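Local atomic coordinates of phenylacetate-coenzyme A ligase (Bacteroides vulgatus, PDB entry 3LAX), a protein that belongs to the AMP-binding enzyme family of ligases, here represented by its small C-terminal domain, in which helices pack against a mixed beta sheet. Residues A[32-37]-A[47-52]; A[65-70]-A[82-87]; A[17-22]-A[76-81]; A[8-13]-A[42-47]; A[52-57]-A[87-92]. All blocks are in the same frame, centred on the assembly; numbering follows the deposited sequence. Where two conformers were deposited one is given.

Contact 1: residues A[32-37]-A[47-52]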
# COMPACT_ATOMS: atom_id res chain seq x y z
N ASP A 32 0.59 3.96 -9.37
CA ASP A 32 0.61 2.51 -9.23
C ASP A 32 1.06 2.04 -7.87
O ASP A 32 2.08 2.49 -7.34
CB ASP A 32 1.45 1.87 -10.33
CG ASP A 32 0.86 2.12 -11.69
OD1 ASP A 32 -0.20 1.52 -11.97
OD2 ASP A 32 1.41 2.94 -12.45
N TYR A 33 0.28 1.13 -7.30
CA TYR A 33 0.52 0.60 -5.98
C TYR A 33 0.09 -0.86 -5.98
O TYR A 33 -0.64 -1.31 -6.88
CB TYR A 33 -0.29 1.39 -4.94
CG TYR A 33 -1.78 1.20 -5.12
CD1 TYR A 33 -2.47 0.26 -4.38
CD2 TYR A 33 -2.49 1.95 -6.04
CE1 TYR A 33 -3.84 0.07 -4.55
CE2 TYR A 33 -3.85 1.78 -6.22
CZ TYR A 33 -4.52 0.83 -5.47
OH TYR A 33 -5.88 0.64 -5.65
N LEU A 34 0.56 -1.60 -4.99
CA LEU A 34 0.18 -2.99 -4.85
C LEU A 34 0.07 -3.32 -3.37
O LEU A 34 0.99 -3.07 -2.61
CB LEU A 34 1.24 -3.89 -5.48
CG LEU A 34 0.97 -5.39 -5.36
CD1 LEU A 34 -0.32 -5.76 -6.08
CD2 LEU A 34 2.16 -6.18 -5.91
N ILE A 35 -1.09 -3.84 -2.98
CA ILE A 35 -1.33 -4.24 -1.61
C ILE A 35 -1.12 -5.74 -1.55
O ILE A 35 -1.80 -6.49 -2.25
CB ILE A 35 -2.79 -3.92 -1.20
CG1 ILE A 35 -3.09 -2.42 -1.33
CG2 ILE A 35 -3.07 -4.41 0.20
CD1 ILE A 35 -4.60 -2.10 -1.34
N THR A 36 -0.17 -6.20 -0.74
CA THR A 36 0.07 -7.63 -0.62
C THR A 36 -0.32 -8.11 0.77
O THR A 36 0.12 -7.55 1.77
CB THR A 36 1.55 -8.01 -0.89
OG1 THR A 36 1.91 -7.62 -2.22
CG2 THR A 36 1.75 -9.53 -0.74
N LEU A 37 -1.17 -9.13 0.82
CA LEU A 37 -1.61 -9.72 2.08
C LEU A 37 -0.94 -11.07 2.22
O LEU A 37 -0.98 -11.89 1.31
CB LEU A 37 -3.13 -9.90 2.10
CG LEU A 37 -3.93 -8.62 1.82
CD1 LEU A 37 -5.42 -8.91 1.63
CD2 LEU A 37 -3.72 -7.58 2.92
N THR A 47 1.24 -5.38 3.29
CA THR A 47 2.27 -4.50 2.77
C THR A 47 1.65 -3.65 1.67
O THR A 47 0.89 -4.15 0.84
CB THR A 47 3.46 -5.30 2.19
OG1 THR A 47 4.04 -6.09 3.23
CG2 THR A 47 4.52 -4.35 1.63
N VAL A 48 1.95 -2.35 1.68
CA VAL A 48 1.52 -1.47 0.62
C VAL A 48 2.77 -0.94 -0.08
O VAL A 48 3.49 -0.11 0.47
CB VAL A 48 0.64 -0.31 1.14
CG1 VAL A 48 0.25 0.62 -0.01
CG2 VAL A 48 -0.61 -0.85 1.85
N GLU A 49 3.02 -1.45 -1.28
CA GLU A 49 4.10 -0.94 -2.13
C GLU A 49 3.52 0.14 -3.02
O GLU A 49 2.43 -0.00 -3.57
CB GLU A 49 4.66 -2.05 -3.01
CG GLU A 49 5.52 -3.05 -2.27
CD GLU A 49 5.93 -4.21 -3.14
OE1 GLU A 49 5.04 -4.96 -3.62
OE2 GLU A 49 7.15 -4.39 -3.36
N VAL A 50 4.24 1.24 -3.17
CA VAL A 50 3.80 2.29 -4.08
C VAL A 50 4.99 2.87 -4.81
O VAL A 50 6.06 3.08 -4.22
CB VAL A 50 2.96 3.39 -3.38
CG1 VAL A 50 3.70 3.98 -2.20
CG2 VAL A 50 2.55 4.48 -4.38
N GLU A 51 4.82 3.09 -6.10
CA GLU A 51 5.88 3.66 -6.91
C GLU A 51 6.10 5.12 -6.59
O GLU A 51 5.15 5.89 -6.42
CB GLU A 51 5.57 3.51 -8.39
CG GLU A 51 5.61 2.09 -8.87
CD GLU A 51 5.55 1.98 -10.38
OE1 GLU A 51 5.53 3.01 -11.08
OE2 GLU A 51 5.51 0.83 -10.88
N LEU A 52 7.37 5.50 -6.56
CA LEU A 52 7.72 6.90 -6.48
C LEU A 52 7.44 7.57 -7.82
O LEU A 52 7.51 6.93 -8.88
CB LEU A 52 9.20 7.05 -6.14
CG LEU A 52 9.58 6.58 -4.74
CD1 LEU A 52 11.09 6.45 -4.64
CD2 LEU A 52 9.05 7.56 -3.69
O HOH W 1 3.12 4.75 -11.14
O HOH W 2 2.83 -5.19 -1.99
O HOH W 3 2.57 -8.41 3.60

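Contact 2: residues A[65-70]-A[82-87]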
# COMPACT_ATOMS: atom_id res chain seq x y z
N ALA A 65 10.56 10.25 5.87
CA ALA A 65 9.46 11.10 6.34
C ALA A 65 8.20 10.84 5.53
O ALA A 65 7.10 10.76 6.08
CB ALA A 65 9.86 12.57 6.25
N LEU A 66 8.37 10.70 4.22
CA LEU A 66 7.27 10.40 3.32
C LEU A 66 6.63 9.06 3.69
O LEU A 66 5.41 8.95 3.79
CB LEU A 66 7.77 10.39 1.87
CG LEU A 66 6.80 9.95 0.77
CD1 LEU A 66 5.54 10.83 0.74
CD2 LEU A 66 7.51 9.94 -0.58
N THR A 67 7.46 8.05 3.92
CA THR A 67 6.98 6.73 4.28
C THR A 67 6.17 6.81 5.58
O THR A 67 5.08 6.22 5.68
CB THR A 67 8.15 5.74 4.44
OG1 THR A 67 8.84 5.61 3.20
CG2 THR A 67 7.64 4.35 4.85
N ARG A 68 6.68 7.55 6.55
CA ARG A 68 6.01 7.73 7.85
C ARG A 68 4.66 8.41 7.68
O ARG A 68 3.65 7.97 8.26
CB ARG A 68 6.91 8.57 8.76
CG ARG A 68 6.32 9.03 10.09
CD ARG A 68 7.19 10.19 10.63
NE ARG A 68 6.93 10.52 12.03
CZ ARG A 68 7.44 11.57 12.67
NH1 ARG A 68 8.22 12.43 12.04
NH2 ARG A 68 7.15 11.77 13.95
N GLU A 69 4.60 9.47 6.88
CA GLU A 69 3.35 10.20 6.69
C GLU A 69 2.30 9.34 5.99
O GLU A 69 1.12 9.36 6.36
CB GLU A 69 3.60 11.50 5.92
CG GLU A 69 2.33 12.28 5.61
CD GLU A 69 1.57 12.77 6.85
OE1 GLU A 69 2.09 12.70 7.99
OE2 GLU A 69 0.44 13.25 6.67
N ILE A 70 2.71 8.58 4.98
CA ILE A 70 1.78 7.68 4.30
C ILE A 70 1.24 6.64 5.28
O ILE A 70 0.03 6.36 5.32
CB ILE A 70 2.45 6.98 3.09
CG1 ILE A 70 2.83 8.01 2.01
CG2 ILE A 70 1.52 5.90 2.50
CD1 ILE A 70 3.92 7.54 1.04
N PRO A 82 -0.41 -0.66 7.99
CA PRO A 82 0.25 -1.41 6.93
C PRO A 82 1.74 -1.17 6.96
O PRO A 82 2.20 -0.17 7.53
CB PRO A 82 -0.32 -0.79 5.66
CG PRO A 82 -0.53 0.66 6.05
CD PRO A 82 -0.88 0.66 7.51
N ARG A 83 2.49 -2.09 6.37
CA ARG A 83 3.90 -1.82 6.11
C ARG A 83 4.00 -1.13 4.76
O ARG A 83 3.68 -1.72 3.74
CB ARG A 83 4.71 -3.12 6.12
CG ARG A 83 6.17 -2.92 5.73
CD ARG A 83 6.83 -1.85 6.58
NE ARG A 83 8.12 -2.28 7.10
CZ ARG A 83 9.24 -2.37 6.38
NH1 ARG A 83 9.22 -2.05 5.09
NH2 ARG A 83 10.37 -2.78 6.94
N VAL A 84 4.44 0.12 4.75
CA VAL A 84 4.54 0.88 3.52
C VAL A 84 5.96 0.81 2.95
O VAL A 84 6.94 1.06 3.67
CB VAL A 84 4.12 2.35 3.74
CG1 VAL A 84 4.34 3.18 2.46
CG2 VAL A 84 2.66 2.42 4.22
N LYS A 85 6.05 0.45 1.67
CA LYS A 85 7.34 0.38 0.99
C LYS A 85 7.29 1.21 -0.29
O LYS A 85 6.50 0.93 -1.19
CB LYS A 85 7.68 -1.07 0.64
CG LYS A 85 7.85 -1.98 1.85
CD LYS A 85 8.27 -3.38 1.42
CE LYS A 85 8.47 -4.28 2.63
NZ LYS A 85 8.84 -5.66 2.21
N LEU A 86 8.15 2.23 -0.37
CA LEU A 86 8.23 3.04 -1.56
C LEU A 86 9.23 2.36 -2.49
O LEU A 86 10.32 1.99 -2.07
CB LEU A 86 8.65 4.47 -1.23
CG LEU A 86 7.72 5.10 -0.19
CD1 LEU A 86 8.06 6.57 0.06
CD2 LEU A 86 6.25 4.95 -0.58
N VAL A 87 8.83 2.19 -3.75
CA VAL A 87 9.63 1.46 -4.72
C VAL A 87 9.88 2.36 -5.92
O VAL A 87 9.13 3.32 -6.16
CB VAL A 87 8.95 0.13 -5.14
CG1 VAL A 87 8.72 -0.75 -3.91
CG2 VAL A 87 7.64 0.37 -5.88
O HOH W 4 9.57 3.18 2.01

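Contact 3: residues A[17-22]-A[76-81]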
# COMPACT_ATOMS: atom_id res chain seq x y z
N ILE A 17 -9.97 0.84 -2.09
CA ILE A 17 -10.08 2.15 -2.72
C ILE A 17 -9.69 3.28 -1.74
O ILE A 17 -9.20 4.33 -2.16
CB ILE A 17 -11.49 2.38 -3.34
CG1 ILE A 17 -11.44 3.49 -4.39
CG2 ILE A 17 -12.54 2.67 -2.27
CD1 ILE A 17 -11.39 4.88 -3.83
N GLN A 18 -9.92 3.07 -0.44
CA GLN A 18 -9.52 3.98 0.64
C GLN A 18 -8.03 4.28 0.59
O GLN A 18 -7.56 5.39 0.83
CB GLN A 18 -9.78 3.32 2.01
CG GLN A 18 -11.23 3.01 2.40
CD GLN A 18 -11.35 2.32 3.77
OE1 GLN A 18 -11.38 2.97 4.82
NE2 GLN A 18 -11.42 0.99 3.76
N ILE A 19 -7.28 3.22 0.36
CA ILE A 19 -5.82 3.31 0.32
C ILE A 19 -5.40 4.08 -0.93
O ILE A 19 -4.58 4.99 -0.87
CB ILE A 19 -5.22 1.89 0.32
CG1 ILE A 19 -5.47 1.23 1.69
CG2 ILE A 19 -3.73 1.93 -0.02
CD1 ILE A 19 -5.24 -0.27 1.73
N GLU A 20 -5.98 3.70 -2.07
CA GLU A 20 -5.70 4.37 -3.33
C GLU A 20 -5.92 5.87 -3.23
O GLU A 20 -5.10 6.67 -3.66
CB GLU A 20 -6.61 3.79 -4.42
CG GLU A 20 -6.41 4.36 -5.79
CD GLU A 20 -7.34 3.71 -6.80
OE1 GLU A 20 -7.22 2.48 -7.02
OE2 GLU A 20 -8.20 4.41 -7.35
N THR A 21 -7.06 6.27 -2.67
CA THR A 21 -7.41 7.69 -2.57
C THR A 21 -6.36 8.48 -1.80
O THR A 21 -5.97 9.59 -2.20
CB THR A 21 -8.78 7.85 -1.92
OG1 THR A 21 -9.75 7.22 -2.76
CG2 THR A 21 -9.13 9.32 -1.75
N ILE A 22 -5.91 7.91 -0.69
CA ILE A 22 -4.88 8.55 0.12
C ILE A 22 -3.56 8.67 -0.65
O ILE A 22 -2.94 9.74 -0.66
CB ILE A 22 -4.69 7.82 1.46
CG1 ILE A 22 -5.82 8.22 2.41
CG2 ILE A 22 -3.34 8.14 2.07
CD1 ILE A 22 -6.04 7.27 3.56
N ASP A 76 -4.89 5.86 9.92
CA ASP A 76 -6.06 6.67 10.32
C ASP A 76 -7.31 6.28 9.55
O ASP A 76 -8.42 6.39 10.07
CB ASP A 76 -5.80 8.15 10.07
CG ASP A 76 -4.93 8.77 11.13
OD1 ASP A 76 -4.56 8.04 12.07
OD2 ASP A 76 -4.62 9.98 11.00
N GLU A 77 -7.14 5.85 8.31
CA GLU A 77 -8.29 5.56 7.45
C GLU A 77 -8.76 4.13 7.57
O GLU A 77 -9.96 3.89 7.75
CB GLU A 77 -7.96 5.86 5.99
CG GLU A 77 -9.07 5.45 5.01
CD GLU A 77 -10.38 6.18 5.25
OE1 GLU A 77 -10.36 7.34 5.73
OE2 GLU A 77 -11.45 5.58 4.95
N ILE A 78 -7.83 3.18 7.47
CA ILE A 78 -8.21 1.76 7.41
C ILE A 78 -8.20 1.04 8.76
O ILE A 78 -8.76 -0.05 8.88
CB ILE A 78 -7.38 0.99 6.36
CG1 ILE A 78 -5.93 0.85 6.81
CG2 ILE A 78 -7.50 1.68 5.00
CD1 ILE A 78 -5.04 0.11 5.82
N LEU A 79 -7.57 1.66 9.76
CA LEU A 79 -7.64 1.19 11.15
C LEU A 79 -6.76 -0.02 11.45
O LEU A 79 -6.95 -0.72 12.45
CB LEU A 79 -9.10 0.93 11.58
CG LEU A 79 -10.08 2.07 11.34
CD1 LEU A 79 -11.49 1.69 11.85
CD2 LEU A 79 -9.62 3.33 12.02
N VAL A 80 -5.82 -0.28 10.56
CA VAL A 80 -4.75 -1.21 10.84
C VAL A 80 -3.50 -0.60 10.24
O VAL A 80 -3.59 0.23 9.34
CB VAL A 80 -4.99 -2.61 10.25
CG1 VAL A 80 -6.20 -3.28 10.91
CG2 VAL A 80 -5.15 -2.53 8.75
N THR A 81 -2.35 -0.95 10.79
CA THR A 81 -1.10 -0.36 10.32
C THR A 81 -0.50 -1.21 9.21
O THR A 81 -0.12 -2.36 9.44
CB THR A 81 -0.09 -0.24 11.46
OG1 THR A 81 -0.65 0.56 12.50
CG2 THR A 81 1.20 0.40 10.97

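Contact 4: residues A[8-13]-A[42-47]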
# COMPACT_ATOMS: atom_id res chain seq x y z
N ILE A 8 -10.66 -8.48 4.13
CA ILE A 8 -10.76 -8.63 5.57
C ILE A 8 -9.41 -9.02 6.13
O ILE A 8 -8.81 -10.01 5.69
CB ILE A 8 -11.82 -9.67 5.94
CG1 ILE A 8 -13.20 -9.21 5.47
CG2 ILE A 8 -11.81 -9.94 7.44
CD1 ILE A 8 -14.29 -10.26 5.62
N LEU A 9 -8.91 -8.25 7.08
CA LEU A 9 -7.60 -8.48 7.66
C LEU A 9 -7.68 -8.39 9.18
O LEU A 9 -8.09 -7.36 9.71
CB LEU A 9 -6.59 -7.47 7.11
CG LEU A 9 -5.17 -7.58 7.64
CD1 LEU A 9 -4.48 -8.83 7.10
CD2 LEU A 9 -4.40 -6.35 7.23
N LYS A 10 -7.28 -9.47 9.85
CA LYS A 10 -7.40 -9.56 11.30
C LYS A 10 -8.76 -9.05 11.81
O LYS A 10 -8.80 -8.25 12.76
CB LYS A 10 -6.27 -8.78 11.98
CG LYS A 10 -5.16 -9.65 12.54
CD LYS A 10 -4.80 -10.76 11.57
CE LYS A 10 -3.79 -11.71 12.20
NZ LYS A 10 -3.69 -12.99 11.46
N GLY A 11 -9.84 -9.49 11.18
CA GLY A 11 -11.18 -9.12 11.59
C GLY A 11 -11.68 -7.78 11.07
O GLY A 11 -12.85 -7.45 11.24
N VAL A 12 -10.79 -7.01 10.45
CA VAL A 12 -11.12 -5.64 10.04
C VAL A 12 -11.44 -5.57 8.54
O VAL A 12 -10.60 -5.92 7.70
CB VAL A 12 -9.97 -4.66 10.37
CG1 VAL A 12 -10.33 -3.24 9.94
CG2 VAL A 12 -9.62 -4.71 11.86
N ASN A 13 -12.64 -5.11 8.21
CA ASN A 13 -13.01 -4.93 6.81
C ASN A 13 -12.36 -3.67 6.28
O ASN A 13 -12.45 -2.61 6.88
CB ASN A 13 -14.53 -4.81 6.66
CG ASN A 13 -15.25 -6.10 6.92
OD1 ASN A 13 -16.22 -6.44 6.23
ND2 ASN A 13 -14.79 -6.85 7.92
N SER A 42 2.46 -16.69 12.35
CA SER A 42 1.13 -16.91 12.91
C SER A 42 0.08 -15.99 12.30
O SER A 42 -1.02 -16.44 11.96
CB SER A 42 1.17 -16.70 14.42
OG SER A 42 1.51 -15.36 14.74
N ASN A 43 0.41 -14.71 12.16
CA ASN A 43 -0.60 -13.72 11.82
C ASN A 43 -0.50 -13.13 10.42
O ASN A 43 0.43 -13.42 9.67
CB ASN A 43 -0.62 -12.60 12.86
CG ASN A 43 0.53 -11.63 12.70
OD1 ASN A 43 0.45 -10.48 13.14
ND2 ASN A 43 1.60 -12.07 12.05
N ASP A 44 -1.48 -12.30 10.08
CA ASP A 44 -1.57 -11.71 8.76
C ASP A 44 -0.96 -10.32 8.73
O ASP A 44 -1.09 -9.54 9.68
CB ASP A 44 -3.03 -11.62 8.32
CG ASP A 44 -3.66 -12.98 8.09
OD1 ASP A 44 -2.91 -13.99 8.04
OD2 ASP A 44 -4.90 -13.03 7.94
N GLU A 45 -0.29 -10.01 7.63
CA GLU A 45 0.33 -8.71 7.45
C GLU A 45 -0.11 -8.11 6.13
O GLU A 45 -0.34 -8.83 5.16
CB GLU A 45 1.86 -8.85 7.45
CG GLU A 45 2.50 -8.83 8.82
CD GLU A 45 3.99 -8.52 8.73
OE1 GLU A 45 4.77 -9.41 8.32
OE2 GLU A 45 4.38 -7.38 9.07
N MSE A 46 -0.24 -6.79 6.10
CA MSE A 46 -0.48 -6.06 4.86
C MSE A 46 0.74 -5.24 4.52
O MSE A 46 1.22 -4.48 5.35
CB MSE A 46 -1.69 -5.13 4.99
CG MSE A 46 -1.83 -4.18 3.81
SE MSE A 46 -3.25 -2.84 3.92
CE MSE A 46 -4.74 -4.05 3.77
N THR A 47 1.24 -5.38 3.29
CA THR A 47 2.27 -4.50 2.77
C THR A 47 1.65 -3.65 1.67
O THR A 47 0.89 -4.15 0.84
CB THR A 47 3.46 -5.30 2.19
OG1 THR A 47 4.04 -6.09 3.23
CG2 THR A 47 4.52 -4.35 1.63

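Contact 5: residues A[52-57]-A[87-92]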
# COMPACT_ATOMS: atom_id res chain seq x y z
N LEU A 52 7.37 5.50 -6.56
CA LEU A 52 7.72 6.90 -6.48
C LEU A 52 7.44 7.57 -7.82
O LEU A 52 7.51 6.93 -8.88
CB LEU A 52 9.20 7.05 -6.14
CG LEU A 52 9.58 6.58 -4.74
CD1 LEU A 52 11.09 6.45 -4.64
CD2 LEU A 52 9.05 7.56 -3.69
N SER A 53 7.14 8.86 -7.77
CA SER A 53 7.07 9.66 -8.97
C SER A 53 8.48 9.77 -9.57
O SER A 53 9.47 9.78 -8.84
CB SER A 53 6.58 11.07 -8.63
OG SER A 53 6.73 11.91 -9.76
N GLN A 54 8.57 9.87 -10.89
CA GLN A 54 9.89 10.07 -11.50
C GLN A 54 10.46 11.41 -11.09
O GLN A 54 11.66 11.64 -11.25
CB GLN A 54 9.84 9.94 -13.03
CG GLN A 54 8.87 10.87 -13.70
CD GLN A 54 7.53 10.20 -13.96
OE1 GLN A 54 6.87 9.74 -13.02
NE2 GLN A 54 7.13 10.13 -15.22
N LEU A 55 9.63 12.29 -10.55
CA LEU A 55 10.09 13.58 -10.04
C LEU A 55 10.73 13.51 -8.65
O LEU A 55 11.37 14.47 -8.22
CB LEU A 55 8.94 14.59 -10.02
CG LEU A 55 8.23 14.84 -11.35
CD1 LEU A 55 7.22 15.98 -11.22
CD2 LEU A 55 9.25 15.12 -12.47
N PHE A 56 10.56 12.39 -7.94
CA PHE A 56 11.11 12.29 -6.58
C PHE A 56 12.54 11.78 -6.61
O PHE A 56 12.79 10.61 -6.94
CB PHE A 56 10.27 11.37 -5.68
CG PHE A 56 10.75 11.37 -4.25
CD1 PHE A 56 10.21 12.25 -3.32
CD2 PHE A 56 11.78 10.52 -3.84
CE1 PHE A 56 10.67 12.27 -2.01
CE2 PHE A 56 12.24 10.53 -2.53
CZ PHE A 56 11.68 11.41 -1.61
N THR A 57 13.50 12.64 -6.27
CA THR A 57 14.89 12.23 -6.17
C THR A 57 15.53 12.76 -4.89
O THR A 57 16.75 12.98 -4.83
CB THR A 57 15.70 12.70 -7.39
OG1 THR A 57 15.63 14.13 -7.49
CG2 THR A 57 15.16 12.08 -8.68
N VAL A 87 8.83 2.19 -3.75
CA VAL A 87 9.63 1.46 -4.72
C VAL A 87 9.88 2.36 -5.92
O VAL A 87 9.13 3.32 -6.16
CB VAL A 87 8.95 0.13 -5.14
CG1 VAL A 87 8.72 -0.75 -3.91
CG2 VAL A 87 7.64 0.37 -5.88
N PRO A 88 10.93 2.06 -6.69
CA PRO A 88 11.26 2.92 -7.83
C PRO A 88 10.16 2.97 -8.88
O PRO A 88 9.39 2.01 -9.03
CB PRO A 88 12.50 2.26 -8.42
CG PRO A 88 13.08 1.45 -7.30
CD PRO A 88 11.91 0.98 -6.50
N LYS A 89 10.10 4.07 -9.61
CA LYS A 89 9.17 4.16 -10.72
C LYS A 89 9.35 2.97 -11.65
O LYS A 89 10.48 2.63 -12.03
CB LYS A 89 9.38 5.47 -11.47
CG LYS A 89 8.50 5.63 -12.69
CD LYS A 89 8.68 6.98 -13.31
CE LYS A 89 8.31 6.99 -14.79
NZ LYS A 89 9.51 6.81 -15.66
N GLY A 90 8.24 2.33 -12.01
CA GLY A 90 8.27 1.20 -12.93
C GLY A 90 8.42 -0.17 -12.27
O GLY A 90 8.31 -1.19 -12.93
N ALA A 91 8.65 -0.19 -10.96
CA ALA A 91 8.95 -1.44 -10.26
C ALA A 91 7.74 -2.36 -10.04
O ALA A 91 7.93 -3.52 -9.70
CB ALA A 91 9.66 -1.17 -8.95
N LEU A 92 6.52 -1.86 -10.24
CA LEU A 92 5.34 -2.70 -10.02
C LEU A 92 4.75 -3.17 -11.35
O LEU A 92 4.81 -2.45 -12.33
CB LEU A 92 4.28 -1.96 -9.19
CG LEU A 92 4.72 -1.55 -7.78
CD1 LEU A 92 3.61 -0.75 -7.09
CD2 LEU A 92 5.12 -2.75 -6.91

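Contact 1: residues A[32-37]-A[47-52]
The Y33 ring and V50 share the face that also carries I35 and V48, but the ring leads away from V50, toward L23 and R101, and its hydroxyl is hydrogen-bonded to E20; only the root of the side chain meets the partner strand, Y33 CB lying 4.1 Å from V50 CB. A chi1 of 66° puts Y33 CG in the crowded position between backbone N and carbonyl carbon. On the other face, the E49 side chain lies beside that of L34, pointing the same way, with E49 OE1 3.9 Å from L34 CD2. A water links E49 OE1, L34 O and T36 OG1, giving this partly exposed face polar partners. At the end, two carboxylates come close, D32 OD2 to E51 OE1 4.3 Å, a repulsion probably eased by a water donating to both, by R101 beside D32 and by K94 beside E51. Five backbone bonds hold the strands, among them L34 N to E49 O at 2.8 Å and the nearly straight E51 N to D32 O at 3.1 Å (177°). Branched I35 and V48 suit the buried face, where I35 CG1 is 4.3 Å from V48 CG2. Strands 32-40 and 43-52 thus form an antiparallel beta hairpin, the central pair of the domain's mixed sheet.

Contact 2: residues A[65-70]-A[82-87]
I70 carries CG2 anti to its backbone N, against V84, whose CG1 is likewise anti to its own N (chi1 175°); the two side chains cross at about a right angle, I70 CG2 to V84 CG1 3.9 Å. They join the helix and the second strand of a beta-alpha-beta unit, in which helix 60-78 links the parallel neighbours 43-52 and 83-87 and packs on one face of the sheet. L86 keeps its chain extended, chi2 -175°, which sets CD1 against the helix, between the side chains of L66 and T67. Against L66 the fit is tight, L66 CD2 being 3.5 Å from L86 CD1. The other methyl, L86 CD2, meets I70 CD1 tip to tip at 3.8 Å. Branched aliphatic residues serve well here, since each leucine or isoleucine can touch several partners at once; F26 and L29 add to the apolar layer around I70. T67 stands where this layer becomes polar. It slides past V84 in the opposite direction, with T67 CG2 3.6 Å from V84 O, while its hydroxyl is hydrogen-bonded to L63 O one helical turn back. A water completes the join: it donates to T67 OG1 at 2.8 Å and accepts from L86 N at 2.9 Å.

Contact 3: residues A[17-22]-A[76-81]
I19 and I78 make the close, buried part of this helix-to-helix contact, whereas Q18 and E77 meet on its open side. Helix 60-78, the helix of the beta-alpha-beta unit 43-52, 60-78, 83-87, ends here against helix 16-24, both on one face of the mixed sheet; the two isoleucines fill the angle between the helices and the strands, with M46 of strand 43-52 beneath both and L74 next to I19. I78 places CG1 between its backbone N and carbonyl carbon (chi1 70°), which leaves CG2 anti to the carbonyl carbon and facing I19. The side chains cross obliquely, and I19 CG1 rests 3.9 Å from I78 CG2. A branched aliphatic side chain is well suited to such a site, because its two arms can address a helix and the sheet together. Toward solvent the contact changes character. Q18 and E77 cross at about a right angle, their amide and carboxylate planes 88° apart, and the aliphatic stems touch, Q18 CB lying 3.7 Å from E77 CG. Long side chains with apolar stems and polar ends fit this boundary: the Q18 end lies against I78 CG2, while the E77 stem packs on I22, E77 CB 3.4 Å from I22 CD1. Q18 and I22 were each modelled in two positions, so this detail is less certain. Just beyond, L79 leaves the helix with a positive phi of 77°, turning the chain toward strand 83-87. On the buried side, I19 CD1 lies 4.1 Å from I78 CD1.

Contact 4: residues A[8-13]-A[42-47]
A tight beta hairpin, strands 7-9 and 12-14 joined by a type I' turn, brings L9 and K10 up against N43, D44 and M46 at the start of strand 43-52. The turn runs from L9 to V12 and is closed by a pair of backbone bonds, L9 N to V12 O at 2.9 Å and V12 N to L9 O at 2.8 Å. K10 and G11 occupy its two corners, both with positive phi; glycine readily adopts the 83° found at G11, while K10 tolerates its 44°, and its chain, bent at chi2, turns from the exposed corner toward strand 43-52. L9 supplies the apolar anchor. Its CG is anti to the backbone N (chi1 179°). The methyls are divided between two residues: L9 CD1 is 3.4 Å from D44 CB, the two side chains sliding past each other in opposite directions, and CD2 touches M46, present as selenomethionine. The long, flexible M46 can bridge from here into the interior, where it also meets I35 and L37. The outer part is polar and less well defined. K10 crosses N43 at about a right angle and makes a long salt bridge to D44, K10 NZ to D44 OD1 3.6 Å. This bridge is doubtful, since K10 was modelled in two positions and its NZ sits 2.7 Å from D44 N, another donor. D44 has firmer partners: OD2 forms a salt bridge with R106 and OD1 is hydrogen-bonded to T39, so the carboxylate joins T39 of strand 32-40 to R106. On the apolar side, L9 CD2 lies 3.7 Å from M46 CB.

Contact 5: residues A[52-57]-A[87-92]
Hydrogen bonding joins L52 to V87: L52 N donates to V87 O at 2.8 Å, the donor nearly along the C=O axis (177°). The bond carries the pairing of parallel strands 43-52 and 83-87 to the last residue of each. Van der Waals contact surrounds it. L52 folds its side chain over the same carbonyl, L52 CG 3.6 Å from V87 O, and K89 returns the approach with CB 3.5 Å from L52 O. Leucine suits this place because its methyls continue inward to L63 of helix 60-78. Farther out, the K89 stem passes Q54 at a slant, two long exposed side chains whose modelled closeness is doubtful in detail. Turns shape both loops. S53 to F56 is a type I turn, and S53 OG accepting from L55 N at 3.0 Å adds an ST turn. P88 to A91 is a type II turn with G90 in its third position, at phi 91°, where a CB would collide with the K89 carbonyl O; the E51 carboxylate accepts from the backbone N of G90 and of L92, fixing this loop to its neighbour. The 52-57 loop opens the beta-alpha-beta crossover; the 87-92 loop follows its second strand.

In the fold
Strand 43-52 carries segments of contacts 1 and 4 and ends at L52 of contact 5; contacts 2 and 3 adjoin it. Contacts 1 and 4 share T47 and contacts 1 and 5 share L52, while V48 N to R83 O, 2.8 Å, ties contact 1 to the strand of contact 2. The interior is continuous as well: I35 CD1 of contact 1 is 3.6 Å from I19 CD1 of contact 3, and M46 SE of contact 4 lies 3.9 Å from I78 CD1. Contacts 2 and 3 use successive parts of helix 60-78, their centres 12 Å apart. Contacts 4 and 5 stand on opposite sides of the chain's centre, about 27 Å between centres, with contact 1 near the middle.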